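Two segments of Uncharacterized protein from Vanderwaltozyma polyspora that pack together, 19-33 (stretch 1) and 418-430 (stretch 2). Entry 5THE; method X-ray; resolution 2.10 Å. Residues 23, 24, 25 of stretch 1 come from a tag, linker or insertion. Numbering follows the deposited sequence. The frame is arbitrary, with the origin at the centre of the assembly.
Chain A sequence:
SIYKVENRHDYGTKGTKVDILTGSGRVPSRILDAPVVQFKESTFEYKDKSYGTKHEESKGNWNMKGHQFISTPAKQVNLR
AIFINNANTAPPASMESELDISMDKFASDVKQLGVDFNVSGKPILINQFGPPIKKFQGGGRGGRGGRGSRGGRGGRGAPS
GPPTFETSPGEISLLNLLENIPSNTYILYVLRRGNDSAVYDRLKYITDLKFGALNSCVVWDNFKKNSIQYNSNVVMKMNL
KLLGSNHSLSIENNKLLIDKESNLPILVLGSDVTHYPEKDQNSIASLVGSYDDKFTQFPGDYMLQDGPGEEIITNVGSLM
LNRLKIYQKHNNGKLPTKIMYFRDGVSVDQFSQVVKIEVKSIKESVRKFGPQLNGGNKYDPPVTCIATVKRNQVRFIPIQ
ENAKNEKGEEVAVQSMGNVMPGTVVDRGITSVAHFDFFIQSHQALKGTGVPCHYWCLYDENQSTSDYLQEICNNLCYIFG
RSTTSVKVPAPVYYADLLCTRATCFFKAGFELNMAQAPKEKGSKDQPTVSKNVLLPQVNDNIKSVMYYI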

ATOM      1  N   ASP A  19     -30.861  -5.579   3.824  1.00 22.62           N
ATOM      2  CA  ASP A  19     -30.452  -6.487   4.884  1.00 24.97           C
ATOM      3  C   ASP A  19     -29.492  -7.535   4.339  1.00 27.68           C
ATOM      4  O   ASP A  19     -29.568  -7.936   3.176  1.00 25.70           O
ATOM      5  N   ILE A  20     -28.586  -7.993   5.200  1.00 23.05           N
ATOM      6  CA  ILE A  20     -27.694  -9.088   4.866  1.00 29.56           C
ATOM      7  C   ILE A  20     -27.727 -10.088   6.009  1.00 32.85           C
ATOM      8  O   ILE A  20     -28.224  -9.808   7.103  1.00 27.16           O
ATOM      9  N   LEU A  21     -27.176 -11.266   5.739  1.00 26.20           N
ATOM     10  CA  LEU A  21     -27.070 -12.313   6.734  1.00 30.74           C
ATOM     11  C   LEU A  21     -25.654 -12.337   7.279  1.00 30.69           C
ATOM     12  O   LEU A  21     -24.680 -12.181   6.533  1.00 32.87           O
ATOM     13  N   THR A  22     -25.547 -12.501   8.589  1.00 26.45           N
ATOM     14  CA  THR A  22     -24.275 -12.707   9.253  1.00 35.11           C
ATOM     15  C   THR A  22     -24.440 -13.890  10.200  1.00 37.14           C
ATOM     16  O   THR A  22     -25.530 -14.457  10.327  1.00 37.32           O
ATOM     17  N   GLY A  23     -23.345 -14.291  10.849  1.00 38.37           N
ATOM     18  CA  GLY A  23     -23.425 -15.377  11.807  1.00 40.03           C
ATOM     19  C   GLY A  23     -24.275 -15.063  13.025  1.00 42.87           C
ATOM     20  O   GLY A  23     -24.688 -15.981  13.737  1.00 47.49           O
ATOM     21  N   SER A  24     -24.537 -13.788  13.291  1.00 39.31           N
ATOM     22  CA  SER A  24     -25.400 -13.391  14.393  1.00 47.11           C
ATOM     23  C   SER A  24     -26.742 -12.882  13.898  1.00 52.17           C
ATOM     24  O   SER A  24     -27.377 -12.053  14.548  1.00 63.17           O
ATOM     25  N   GLY A  25     -27.175 -13.358  12.742  1.00 44.23           N
ATOM     26  CA  GLY A  25     -28.504 -13.060  12.257  1.00 42.61           C
ATOM     27  C   GLY A  25     -28.524 -12.035  11.142  1.00 41.07           C
ATOM     28  O   GLY A  25     -27.500 -11.585  10.617  1.00 35.85           O
ATOM     29  N   ARG A  26     -29.749 -11.683  10.773  1.00 32.43           N
ATOM     30  CA  ARG A  26     -29.989 -10.667   9.764  1.00 26.53           C
ATOM     31  C   ARG A  26     -29.632  -9.288  10.314  1.00 34.46           C
ATOM     32  O   ARG A  26     -29.877  -8.983  11.485  1.00 34.63           O
ATOM     33  N   VAL A  27     -29.019  -8.463   9.471  1.00 31.26           N
ATOM     34  CA  VAL A  27     -28.569  -7.137   9.893  1.00 28.55           C
ATOM     35  C   VAL A  27     -28.746  -6.157   8.737  1.00 28.65           C
ATOM     36  O   VAL A  27     -28.637  -6.522   7.560  1.00 28.73           O
ATOM     37  N   PRO A  28     -29.092  -4.902   9.047  1.00 28.81           N
ATOM     38  CA  PRO A  28     -29.195  -3.906   7.975  1.00 30.61           C
ATOM     39  C   PRO A  28     -27.812  -3.511   7.482  1.00 25.74           C
ATOM     40  O   PRO A  28     -26.867  -3.370   8.265  1.00 22.81           O
ATOM     41  N   SER A  29     -27.696  -3.349   6.173  1.00 25.81           N
ATOM     42  CA  SER A  29     -26.483  -2.813   5.584  1.00 26.33           C
ATOM     43  C   SER A  29     -26.845  -1.671   4.653  1.00 29.26           C
ATOM     44  O   SER A  29     -27.981  -1.554   4.187  1.00 23.32           O
ATOM     45  N   ARG A  30     -25.854  -0.842   4.366  1.00 22.05           N
ATOM     46  CA  ARG A  30     -25.953   0.134   3.294  1.00 29.38           C
ATOM     47  C   ARG A  30     -24.803  -0.101   2.326  1.00 26.39           C
ATOM     48  O   ARG A  30     -23.696  -0.446   2.739  1.00 28.15           O
ATOM     49  N   ILE A  31     -25.068   0.044   1.040  1.00 25.63           N
ATOM     50  CA  ILE A  31     -24.030  -0.124   0.034  1.00 22.78           C
ATOM     51  C   ILE A  31     -23.663   1.269  -0.458  1.00 25.89           C
ATOM     52  O   ILE A  31     -24.499   1.967  -1.052  1.00 25.64           O
ATOM     53  N   LEU A  32     -22.429   1.684  -0.176  1.00 23.12           N
ATOM     54  CA  LEU A  32     -21.914   2.965  -0.633  1.00 26.59           C
ATOM     55  C   LEU A  32     -21.532   2.912  -2.111  1.00 27.31           C
ATOM     56  O   LEU A  32     -21.100   1.881  -2.631  1.00 21.96           O
ATOM     57  N   ASP A  33     -21.699   4.043  -2.789  1.00 26.22           N
ATOM     58  CA  ASP A  33     -21.294   4.126  -4.179  1.00 25.10           C
ATOM     59  C   ASP A  33     -19.770   4.133  -4.296  1.00 25.63           C
ATOM     60  O   ASP A  33     -19.056   4.546  -3.384  1.00 24.12           O
ATOM     61  N   ASN A 418     -21.294 -12.699  -3.311  1.00 23.74           N
ATOM     62  CA  ASN A 418     -20.949 -12.014  -2.079  1.00 21.62           C
ATOM     63  C   ASN A 418     -21.711 -10.705  -1.994  1.00 23.34           C
ATOM     64  O   ASN A 418     -22.350 -10.274  -2.956  1.00 23.90           O
ATOM     65  N   VAL A 419     -21.673 -10.081  -0.817  1.00 26.89           N
ATOM     66  CA  VAL A 419     -22.353  -8.805  -0.709  1.00 30.71           C
ATOM     67  C   VAL A 419     -21.648  -7.820  -1.636  1.00 31.71           C
ATOM     68  O   VAL A 419     -20.482  -7.998  -2.021  1.00 26.25           O
ATOM     69  N   MET A 420     -22.384  -6.794  -2.024  1.00 26.05           N
ATOM     70  CA  MET A 420     -21.857  -5.796  -2.941  1.00 27.02           C
ATOM     71  C   MET A 420     -20.643  -5.104  -2.322  1.00 22.73           C
ATOM     72  O   MET A 420     -20.632  -4.822  -1.122  1.00 20.90           O
ATOM     73  N   PRO A 421     -19.599  -4.823  -3.099  1.00 22.79           N
ATOM     74  CA  PRO A 421     -18.699  -3.780  -2.584  1.00 29.78           C
ATOM     75  C   PRO A 421     -19.363  -2.390  -2.680  1.00 23.49           C
ATOM     76  O   PRO A 421     -20.214  -2.235  -3.525  1.00 32.77           O
ATOM     77  N   GLY A 422     -19.132  -1.423  -1.805  1.00 37.96           N
ATOM     78  CA  GLY A 422     -18.756  -1.579  -0.443  1.00 27.80           C
ATOM     79  C   GLY A 422     -19.980  -1.471   0.459  1.00 24.72           C
ATOM     80  O   GLY A 422     -20.500  -0.405   0.838  1.00 25.05           O
ATOM     81  N   THR A 423     -20.436  -2.657   0.790  1.00 20.79           N
ATOM     82  CA  THR A 423     -21.400  -2.858   1.844  1.00 26.56           C
ATOM     83  C   THR A 423     -20.834  -2.351   3.165  1.00 23.79           C
ATOM     84  O   THR A 423     -19.739  -2.745   3.575  1.00 21.95           O
ATOM     85  N   VAL A 424     -21.585  -1.476   3.826  1.00 22.13           N
ATOM     86  CA  VAL A 424     -21.255  -0.986   5.156  1.00 24.68           C
ATOM     87  C   VAL A 424     -22.261  -1.563   6.134  1.00 23.84           C
ATOM     88  O   VAL A 424     -23.469  -1.582   5.860  1.00 22.37           O
ATOM     89  N   VAL A 425     -21.769  -1.993   7.285  1.00 26.21           N
ATOM     90  CA  VAL A 425     -22.606  -2.378   8.408  1.00 25.64           C
ATOM     91  C   VAL A 425     -22.074  -1.604   9.608  1.00 26.87           C
ATOM     92  O   VAL A 425     -20.923  -1.801  10.013  1.00 25.78           O
ATOM     93  N   ASP A 426     -22.879  -0.676  10.139  1.00 25.50           N
ATOM     94  CA  ASP A 426     -22.487  -0.019  11.381  1.00 21.34           C
ATOM     95  C   ASP A 426     -23.599  -0.094  12.418  1.00 28.47           C
ATOM     96  O   ASP A 426     -23.620   0.706  13.355  1.00 30.27           O
ATOM     97  N   ARG A 427     -24.514  -1.054  12.278  1.00 29.95           N
ATOM     98  CA  ARG A 427     -25.546  -1.297  13.270  1.00 31.00           C
ATOM     99  C   ARG A 427     -25.637  -2.788  13.554  1.00 32.60           C
ATOM    100  O   ARG A 427     -25.250  -3.615  12.727  1.00 31.41           O
ATOM    101  N   GLY A 428     -26.134  -3.122  14.746  1.00 35.64           N
ATOM    102  CA  GLY A 428     -26.446  -4.501  15.082  1.00 32.77           C
ATOM    103  C   GLY A 428     -25.259  -5.309  15.575  1.00 33.63           C
ATOM    104  O   GLY A 428     -25.260  -5.793  16.707  1.00 36.10           O
ATOM    105  N   ILE A 429     -24.234  -5.481  14.740  1.00 28.19           N
ATOM    106  CA  ILE A 429     -23.070  -6.257  15.151  1.00 27.94           C
ATOM    107  C   ILE A 429     -21.922  -5.375  15.600  1.00 32.36           C
ATOM    108  O   ILE A 429     -20.869  -5.897  15.977  1.00 26.88           O
ATOM    109  N   THR A 430     -22.098  -4.059  15.594  1.00 29.95           N
ATOM    110  CA  THR A 430     -21.055  -3.117  15.975  1.00 27.82           C
ATOM    111  C   THR A 430     -21.304  -2.573  17.371  1.00 30.07           C
ATOM    112  O   THR A 430     -22.351  -2.790  17.983  1.00 30.97           O
TER

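The two stretches meet as a short antiparallel β-sheet pairing, flanked by apolar side chains and reinforced by one salt bridge and two bridging waters, burying 782 Å² in total. The pairing centres on Arg30 and Val424, whose backbones exchange two hydrogen bonds, Arg30 N to Val424 O at 2.9 Å and Val424 N to Arg30 O at 2.6 Å; Leu32 N extends the ladder by donating to Gly422 O at 3.0 Å.

Because side chains alternate along a strand, Arg30 and Val424 share one face of the sheet while Ile31 and Thr423 share the other. On the first face, Val424 (chi1 t) brings CG2 to 3.5 Å from CG of Leu32, an m/t rotamer. Arg30 adopts m, t and m for chi1 to chi3, and its guanidinium comes nearer to stretch 2 than its CA-to-CB direction alone suggests: Arg30 NH2 lies 3.7 Å from Val424 CG1 and forms a salt bridge with Asp426 OD1 at 3.2 Å. The carboxylate lies at the guanidinium edge, near its plane, so the N-H can point at the oxygen; Asp426, a p rotamer, has its CB sideways but its carboxylate nearer to stretch 1. Both charged groups have further partners elsewhere in the structure.

On the opposite face, Ile31 (m/t) places CG2 3.7 Å from Met420 CG and 3.6 Å from Pro421 O, while its CG1 is 3.7 Å from Thr423 OG1. Thr423 OG1, in an m rotamer, donates to Met420 O at 2.6 Å and accepts from water 2 at 2.8 Å. The same water donates to OG of Ser29 (p) at 3.0 Å, tying the two hydroxyls together across the interface.

Further along, Ile20 (p/t) points toward stretch 2 and reaches two valines: its CG2 is 3.7 Å from Val419 CG1 (Val419 is m), and its CD1 is 3.6 Å from Val425 CG2 (Val425 is t). Val27 (p) also points inward, with CG2 4.1 Å from Val425 CG1 and 3.2 Å from Arg427 O. This methyl lies over Gly428, where a CB would stand only 2.7 Å from Val27 CG2 and clash; the positive phi there also favours glycine. Ile429 (p/t) closes this end, its CG2 lying 4.0 Å from Thr22 CG2 and 3.2 Å from OG of Ser24, a residue of the engineered linker. Between Pro28 and Asp426, water 1 bridges the two backbones, donating to Pro28 O at 2.8 Å and accepting from Asp426 N at 3.0 Å.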

ATOM      1  CB  ASP A  19     -31.656  -7.190   5.511  1.00 27.80           C
ATOM      2  CG  ASP A  19     -32.446  -6.295   6.444  1.00 36.17           C
ATOM      3  OD1 ASP A  19     -32.029  -5.143   6.685  1.00 35.27           O
ATOM      4  OD2 ASP A  19     -33.494  -6.759   6.939  1.00 46.31           O
ATOM      5  CB  ILE A  20     -26.240  -8.632   4.606  1.00 27.58           C
ATOM      6  CG1 ILE A  20     -25.674  -7.997   5.865  1.00 28.59           C
ATOM      7  CG2 ILE A  20     -26.151  -7.661   3.436  1.00 26.64           C
ATOM      8  CD1 ILE A  20     -24.242  -7.640   5.759  1.00 38.05           C
ATOM      9  CB  LEU A  21     -27.436 -13.668   6.131  1.00 32.37           C
ATOM     10  CG  LEU A  21     -28.094 -14.714   7.022  1.00 42.94           C
ATOM     11  CD1 LEU A  21     -29.176 -14.077   7.878  1.00 49.33           C
ATOM     12  CD2 LEU A  21     -28.692 -15.804   6.137  1.00 35.22           C
ATOM     13  CB  THR A  22     -23.822 -11.432   9.981  1.00 43.65           C
ATOM     14  OG1 THR A  22     -22.413 -11.490  10.219  1.00 53.44           O
ATOM     15  CG2 THR A  22     -24.546 -11.295  11.307  1.00 35.45           C
ATOM     16  CB  SER A  24     -24.723 -12.339  15.264  1.00 53.47           C
ATOM     17  OG  SER A  24     -23.999 -11.424  14.478  1.00 57.72           O
ATOM     18  CB  ARG A  26     -31.450 -10.735   9.344  1.00 27.74           C
ATOM     19  CG  ARG A  26     -31.859  -9.932   8.141  1.00 33.11           C
ATOM     20  CD  ARG A  26     -33.366 -10.061   8.023  1.00 43.28           C
ATOM     21  NE  ARG A  26     -33.936  -9.397   6.858  1.00 48.88           N
ATOM     22  CZ  ARG A  26     -34.447 -10.043   5.816  1.00 49.11           C
ATOM     23  NH1 ARG A  26     -34.454 -11.373   5.802  1.00 49.12           N
ATOM     24  NH2 ARG A  26     -34.953  -9.358   4.795  1.00 47.72           N
ATOM     25  CB  VAL A  27     -27.082  -7.168  10.361  1.00 39.95           C
ATOM     26  CG1 VAL A  27     -26.116  -7.218   9.193  1.00 36.64           C
ATOM     27  CG2 VAL A  27     -26.743  -6.015  11.291  1.00 44.67           C
ATOM     28  CB  PRO A  28     -29.917  -2.724   8.639  1.00 27.80           C
ATOM     29  CG  PRO A  28     -29.523  -2.820  10.043  1.00 29.74           C
ATOM     30  CD  PRO A  28     -29.423  -4.307  10.354  1.00 25.13           C
ATOM     31  CB  SER A  29     -25.705  -3.884   4.801  1.00 27.02           C
ATOM     32  OG  SER A  29     -26.285  -4.069   3.522  1.00 26.70           O
ATOM     33  CB  ARG A  30     -25.932   1.569   3.838  1.00 20.69           C
ATOM     34  CG  ARG A  30     -27.120   1.888   4.734  1.00 20.18           C
ATOM     35  CD  ARG A  30     -26.882   3.156   5.550  1.00 19.38           C
ATOM     36  NE  ARG A  30     -25.848   2.948   6.558  1.00 21.72           N
ATOM     37  CZ  ARG A  30     -24.608   3.422   6.474  1.00 24.99           C
ATOM     38  NH1 ARG A  30     -24.254   4.147   5.418  1.00 23.01           N
ATOM     39  NH2 ARG A  30     -23.721   3.163   7.441  1.00 21.17           N
ATOM     40  CB  ILE A  31     -24.490  -1.044  -1.102  1.00 26.29           C
ATOM     41  CG1 ILE A  31     -24.908  -2.388  -0.521  1.00 28.53           C
ATOM     42  CG2 ILE A  31     -23.377  -1.253  -2.132  1.00 23.09           C
ATOM     43  CD1 ILE A  31     -25.737  -3.219  -1.474  1.00 26.51           C
ATOM     44  CB  LEU A  32     -20.696   3.382   0.197  1.00 25.09           C
ATOM     45  CG  LEU A  32     -20.940   3.583   1.697  1.00 29.37           C
ATOM     46  CD1 LEU A  32     -19.707   4.149   2.387  1.00 31.03           C
ATOM     47  CD2 LEU A  32     -22.142   4.496   1.936  1.00 31.54           C
ATOM     48  CB  ASP A  33     -21.888   5.377  -4.830  1.00 27.05           C
ATOM     49  CG  ASP A  33     -23.404   5.340  -4.885  1.00 25.29           C
ATOM     50  OD1 ASP A  33     -23.981   4.236  -5.046  1.00 30.39           O
ATOM     51  OD2 ASP A  33     -24.026   6.412  -4.751  1.00 36.84           O
ATOM     52  CB  ASN A 418     -19.437 -11.786  -1.996  1.00 23.71           C
ATOM     53  CG  ASN A 418     -18.703 -13.044  -1.555  1.00 29.55           C
ATOM     54  OD1 ASN A 418     -18.443 -13.240  -0.370  1.00 28.59           O
ATOM     55  ND2 ASN A 418     -18.407 -13.919  -2.503  1.00 22.65           N
ATOM     56  CB  VAL A 419     -22.412  -8.275   0.738  1.00 23.87           C
ATOM     57  CG1 VAL A 419     -23.290  -9.187   1.592  1.00 23.42           C
ATOM     58  CG2 VAL A 419     -21.003  -8.182   1.353  1.00 16.82           C
ATOM     59  CB  MET A 420     -22.944  -4.762  -3.262  1.00 20.71           C
ATOM     60  CG  MET A 420     -22.680  -3.926  -4.522  1.00 24.99           C
ATOM     61  SD  MET A 420     -22.886  -4.952  -5.998  1.00 29.57           S
ATOM     62  CE  MET A 420     -22.441  -3.787  -7.271  1.00 30.62           C
ATOM     63  CB  PRO A 421     -17.473  -3.888  -3.502  1.00 31.28           C
ATOM     64  CG  PRO A 421     -17.898  -4.679  -4.687  1.00 33.29           C
ATOM     65  CD  PRO A 421     -19.100  -5.489  -4.318  1.00 28.53           C
ATOM     66  CB  THR A 423     -21.714  -4.353   1.921  1.00 20.80           C
ATOM     67  OG1 THR A 423     -22.414  -4.746   0.734  1.00 19.95           O
ATOM     68  CG2 THR A 423     -22.536  -4.683   3.163  1.00 19.94           C
ATOM     69  CB  VAL A 424     -21.288   0.555   5.239  1.00 29.18           C
ATOM     70  CG1 VAL A 424     -20.766   1.021   6.616  1.00 21.87           C
ATOM     71  CG2 VAL A 424     -20.473   1.158   4.129  1.00 35.16           C
ATOM     72  CB  VAL A 425     -22.580  -3.893   8.660  1.00 29.54           C
ATOM     73  CG1 VAL A 425     -23.339  -4.248   9.940  1.00 24.64           C
ATOM     74  CG2 VAL A 425     -23.189  -4.640   7.475  1.00 25.08           C
ATOM     75  CB  ASP A 426     -22.028   1.427  11.140  1.00 19.37           C
ATOM     76  CG  ASP A 426     -23.142   2.363  10.637  1.00 21.46           C
ATOM     77  OD1 ASP A 426     -24.262   1.917  10.301  1.00 25.94           O
ATOM     78  OD2 ASP A 426     -22.875   3.581  10.564  1.00 27.26           O
ATOM     79  CB  ARG A 427     -26.905  -0.761  12.798  1.00 32.37           C
ATOM     80  CG  ARG A 427     -26.987   0.748  12.800  1.00 30.74           C
ATOM     81  CD  ARG A 427     -28.350   1.167  12.448  1.00 32.89           C
ATOM     82  NE  ARG A 427     -28.459   2.598  12.206  1.00 40.02           N
ATOM     83  CZ  ARG A 427     -28.804   3.481  13.134  1.00 37.40           C
ATOM     84  NH1 ARG A 427     -29.051   3.071  14.375  1.00 34.48           N
ATOM     85  NH2 ARG A 427     -28.902   4.765  12.816  1.00 31.95           N
ATOM     86  CB  ILE A 429     -22.609  -7.204  14.031  1.00 33.11           C
ATOM     87  CG1 ILE A 429     -22.284  -6.405  12.765  1.00 32.68           C
ATOM     88  CG2 ILE A 429     -23.686  -8.273  13.760  1.00 34.76           C
ATOM     89  CD1 ILE A 429     -21.534  -7.220  11.714  1.00 29.64           C
ATOM     90  CB  THR A 430     -21.016  -1.946  15.002  1.00 33.12           C
ATOM     91  OG1 THR A 430     -22.329  -1.380  14.957  1.00 34.18           O
ATOM     92  CG2 THR A 430     -20.585  -2.392  13.601  1.00 32.65           C
TER
HETATM   93  O   HOH W   1     -25.741  -1.001   9.296  1.00 27.10           O
HETATM   94  O   HOH W   2     -25.122  -5.503   1.171  1.00 24.78           O